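Putative hemin storage protein (Bordetella bronchiseptica, PDB 6AU1) cleaves deacetylated poly-beta-1,6-N-acetylglucosamine, a biofilm polysaccharide, through the glycoside hydrolase domain that makes up this chain. Local coordinates at residues Ala177-Ala189 against Leu197-Leu209. Numbering follows the deposited sequence.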
# COMPACT_ATOMS: atom_id res chain seq x y z
N ALA A 177 11.64 18.36 -16.28
CA ALA A 177 10.89 19.56 -16.66
C ALA A 177 9.99 20.01 -15.52
O ALA A 177 9.81 21.22 -15.31
CB ALA A 177 10.08 19.31 -17.93
N THR A 178 9.45 19.05 -14.78
CA THR A 178 8.61 19.37 -13.63
C THR A 178 9.42 20.03 -12.51
O THR A 178 8.96 20.99 -11.89
CB THR A 178 7.89 18.11 -13.09
OG1 THR A 178 7.09 17.53 -14.14
CG2 THR A 178 7.00 18.47 -11.92
N TYR A 179 10.63 19.52 -12.26
CA TYR A 179 11.49 20.10 -11.23
C TYR A 179 11.85 21.54 -11.59
O TYR A 179 11.97 22.39 -10.71
CB TYR A 179 12.78 19.28 -11.04
CG TYR A 179 12.55 17.80 -10.83
CD1 TYR A 179 11.41 17.33 -10.20
CD2 TYR A 179 13.48 16.88 -11.28
CE1 TYR A 179 11.20 15.95 -10.02
CE2 TYR A 179 13.29 15.51 -11.11
CZ TYR A 179 12.15 15.06 -10.48
OH TYR A 179 11.99 13.70 -10.33
N GLN A 180 12.03 21.80 -12.88
CA GLN A 180 12.35 23.14 -13.35
C GLN A 180 11.20 24.07 -12.99
O GLN A 180 11.41 25.21 -12.56
CB GLN A 180 12.62 23.12 -14.85
CG GLN A 180 13.14 24.42 -15.44
CD GLN A 180 13.63 24.24 -16.87
OE1 GLN A 180 13.08 23.44 -17.63
NE2 GLN A 180 14.67 24.97 -17.23
N GLY A 181 9.99 23.55 -13.14
CA GLY A 181 8.79 24.25 -12.73
C GLY A 181 8.74 24.58 -11.25
O GLY A 181 8.09 25.55 -10.85
N TRP A 182 9.44 23.80 -10.43
CA TRP A 182 9.48 24.06 -8.99
C TRP A 182 10.57 25.06 -8.63
O TRP A 182 10.74 25.39 -7.46
CB TRP A 182 9.74 22.77 -8.19
CG TRP A 182 8.77 21.64 -8.39
CD1 TRP A 182 7.53 21.70 -8.96
CD2 TRP A 182 8.97 20.28 -8.00
NE1 TRP A 182 6.94 20.45 -8.96
CE2 TRP A 182 7.81 19.56 -8.37
CE3 TRP A 182 10.01 19.60 -7.37
CZ2 TRP A 182 7.67 18.19 -8.14
CZ3 TRP A 182 9.88 18.24 -7.14
CH2 TRP A 182 8.71 17.55 -7.53
N GLY A 183 11.32 25.52 -9.62
CA GLY A 183 12.42 26.44 -9.38
C GLY A 183 13.75 25.76 -9.15
O GLY A 183 14.70 26.39 -8.67
N LEU A 184 13.83 24.48 -9.48
CA LEU A 184 15.07 23.72 -9.37
C LEU A 184 15.74 23.58 -10.74
O LEU A 184 15.08 23.64 -11.77
CB LEU A 184 14.79 22.32 -8.79
CG LEU A 184 14.23 22.26 -7.36
CD1 LEU A 184 13.80 20.82 -7.00
CD2 LEU A 184 15.26 22.79 -6.36
N PRO A 185 17.07 23.40 -10.76
CA PRO A 185 17.69 23.11 -12.05
C PRO A 185 17.28 21.72 -12.53
O PRO A 185 17.18 20.81 -11.70
CB PRO A 185 19.19 23.16 -11.75
CG PRO A 185 19.29 22.84 -10.30
CD PRO A 185 18.05 23.41 -9.65
N PRO A 186 17.04 21.55 -13.84
CA PRO A 186 16.63 20.25 -14.41
C PRO A 186 17.83 19.31 -14.51
O PRO A 186 18.18 18.82 -15.58
CB PRO A 186 16.09 20.63 -15.79
CG PRO A 186 16.92 21.83 -16.17
CD PRO A 186 17.18 22.59 -14.88
N ASP A 187 18.44 19.05 -13.36
CA ASP A 187 19.76 18.43 -13.30
C ASP A 187 19.89 17.81 -11.92
O ASP A 187 20.15 18.51 -10.94
CB ASP A 187 20.84 19.49 -13.55
CG ASP A 187 22.26 18.94 -13.50
OD1 ASP A 187 22.49 17.83 -12.97
OD2 ASP A 187 23.16 19.64 -13.99
N ILE A 188 19.70 16.50 -11.83
CA ILE A 188 19.70 15.85 -10.53
C ILE A 188 21.07 15.91 -9.86
O ILE A 188 21.16 16.05 -8.64
CB ILE A 188 19.19 14.40 -10.67
CG1 ILE A 188 17.68 14.46 -10.91
CG2 ILE A 188 19.48 13.59 -9.40
CD1 ILE A 188 17.04 13.13 -11.21
N ALA A 189 22.15 15.84 -10.63
CA ALA A 189 23.47 16.00 -10.01
C ALA A 189 23.59 17.36 -9.32
O ALA A 189 24.11 17.46 -8.19
CB ALA A 189 24.58 15.83 -11.05
N LEU A 197 18.90 22.66 -1.97
CA LEU A 197 18.14 22.16 -3.12
C LEU A 197 17.71 20.71 -2.93
O LEU A 197 16.59 20.33 -3.29
CB LEU A 197 18.96 22.27 -4.41
CG LEU A 197 19.43 23.67 -4.83
CD1 LEU A 197 20.06 23.62 -6.21
CD2 LEU A 197 18.28 24.66 -4.79
N ALA A 198 18.60 19.89 -2.36
CA ALA A 198 18.31 18.47 -2.20
C ALA A 198 17.12 18.26 -1.27
O ALA A 198 16.26 17.40 -1.52
CB ALA A 198 19.53 17.72 -1.66
N GLN A 199 17.08 19.04 -0.20
CA GLN A 199 15.96 19.02 0.75
C GLN A 199 14.65 19.45 0.09
O GLN A 199 13.61 18.82 0.29
CB GLN A 199 16.27 19.92 1.95
CG GLN A 199 15.05 20.38 2.74
CD GLN A 199 14.42 19.27 3.55
OE1 GLN A 199 15.03 18.22 3.76
NE2 GLN A 199 13.20 19.50 4.02
N GLN A 200 14.71 20.52 -0.70
CA GLN A 200 13.51 21.02 -1.38
C GLN A 200 13.00 20.01 -2.38
O GLN A 200 11.78 19.82 -2.53
CB GLN A 200 13.82 22.35 -2.08
CG GLN A 200 14.06 23.50 -1.11
CD GLN A 200 14.60 24.73 -1.82
OE1 GLN A 200 14.88 24.69 -3.02
NE2 GLN A 200 14.73 25.82 -1.08
N TRP A 201 13.93 19.37 -3.06
CA TRP A 201 13.60 18.36 -4.06
C TRP A 201 12.94 17.14 -3.42
O TRP A 201 11.91 16.65 -3.92
CB TRP A 201 14.87 17.95 -4.82
CG TRP A 201 14.63 17.01 -5.98
CD1 TRP A 201 13.73 17.17 -7.00
CD2 TRP A 201 15.35 15.81 -6.26
NE1 TRP A 201 13.83 16.11 -7.88
CE2 TRP A 201 14.82 15.27 -7.45
CE3 TRP A 201 16.40 15.13 -5.62
CZ2 TRP A 201 15.30 14.08 -8.01
CZ3 TRP A 201 16.87 13.94 -6.17
CH2 TRP A 201 16.32 13.43 -7.36
N SER A 202 13.51 16.67 -2.31
CA SER A 202 12.92 15.56 -1.57
C SER A 202 11.48 15.86 -1.15
O SER A 202 10.58 15.07 -1.41
CB SER A 202 13.76 15.22 -0.33
OG SER A 202 13.11 14.24 0.47
N LYS A 203 11.27 17.02 -0.54
CA LYS A 203 9.93 17.41 -0.09
C LYS A 203 8.97 17.58 -1.26
O LYS A 203 7.80 17.23 -1.18
CB LYS A 203 9.99 18.69 0.74
CG LYS A 203 10.54 18.47 2.14
CD LYS A 203 9.63 17.52 2.92
CE LYS A 203 10.08 17.38 4.37
NZ LYS A 203 9.14 16.53 5.16
N GLY A 204 9.49 18.12 -2.37
CA GLY A 204 8.70 18.30 -3.57
C GLY A 204 8.19 16.99 -4.14
O GLY A 204 7.02 16.88 -4.54
N LYS A 205 9.06 15.98 -4.18
CA LYS A 205 8.65 14.68 -4.71
C LYS A 205 7.61 14.03 -3.80
O LYS A 205 6.66 13.40 -4.28
CB LYS A 205 9.85 13.76 -4.89
CG LYS A 205 10.71 14.16 -6.09
CD LYS A 205 11.86 13.17 -6.29
CE LYS A 205 12.94 13.39 -5.22
NZ LYS A 205 13.92 12.26 -5.29
N ILE A 206 7.81 14.17 -2.49
CA ILE A 206 6.85 13.63 -1.53
C ILE A 206 5.47 14.22 -1.78
O ILE A 206 4.48 13.49 -1.86
CB ILE A 206 7.29 13.89 -0.08
CG1 ILE A 206 8.49 12.99 0.26
CG2 ILE A 206 6.12 13.70 0.93
CD1 ILE A 206 9.33 13.47 1.49
N ARG A 207 5.42 15.54 -1.94
CA ARG A 207 4.14 16.22 -2.16
C ARG A 207 3.56 15.88 -3.54
O ARG A 207 2.34 15.78 -3.69
CB ARG A 207 4.30 17.73 -2.00
CG ARG A 207 4.50 18.12 -0.55
CD ARG A 207 4.46 19.62 -0.35
NE ARG A 207 4.80 19.99 1.02
CZ ARG A 207 5.98 20.50 1.38
NH1 ARG A 207 6.92 20.71 0.47
NH2 ARG A 207 6.21 20.81 2.65
N TYR A 208 4.43 15.70 -4.53
CA TYR A 208 3.95 15.36 -5.87
C TYR A 208 3.22 14.01 -5.87
O TYR A 208 2.13 13.89 -6.44
CB TYR A 208 5.10 15.33 -6.88
CG TYR A 208 4.63 15.21 -8.31
CD1 TYR A 208 4.32 16.35 -9.06
CD2 TYR A 208 4.47 13.97 -8.91
CE1 TYR A 208 3.89 16.24 -10.36
CE2 TYR A 208 4.03 13.85 -10.21
CZ TYR A 208 3.74 14.99 -10.94
OH TYR A 208 3.30 14.90 -12.24
N LEU A 209 3.82 13.00 -5.24
CA LEU A 209 3.18 11.68 -5.16
C LEU A 209 1.88 11.76 -4.38
O LEU A 209 0.88 11.14 -4.75
CB LEU A 209 4.11 10.65 -4.52
CG LEU A 209 5.33 10.25 -5.35
CD1 LEU A 209 6.21 9.27 -4.56
CD2 LEU A 209 4.89 9.64 -6.69
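W201 turns the edge of its indole onto one face of the Y179 ring. The pair is T-shaped, with planes at 83° and the five-membered ring 4.3 Å from the Y179 centroid. W201 NE1 sits over the middle of the phenol ring and lies 3.3 Å from Y179 CZ. W201 CG is anti to the backbone N (chi1 -174°), which carries the indole off its helix and into the bend formed by 177-189. There I188 meets the benzo part of the indole, with CD1 3.8 Å from W201 CZ2. L184 CD1 touches the pyrrole side, 3.7 Å from W201 CD1. The other methyl of L184, CD2, packs against L197 CD2.

W182 stands just before G183, whose positive phi belongs to the Schellman motif that closes helix 173-181. Its six-membered ring lies against the backbone of helix 195-223 at G204. The G204 CA makes an off-centre CH-pi contact, 4.2 Å from the ring centroid. Y208 CD1 closes on the edge of the same indole, 3.9 Å from W182 CZ2.

Y179 OH is hydrogen-bonded to D170 O, and Y208 OH to P132 O. F133 stacks on Y208 and meets Y179 edge-to-face. The contact lies between barrel strands 156-159 and 230-235 in sequence. No hydrogen bond crosses between the segments, and the NE1 position over Y179 is consistent with an N-H directed at the pi cloud.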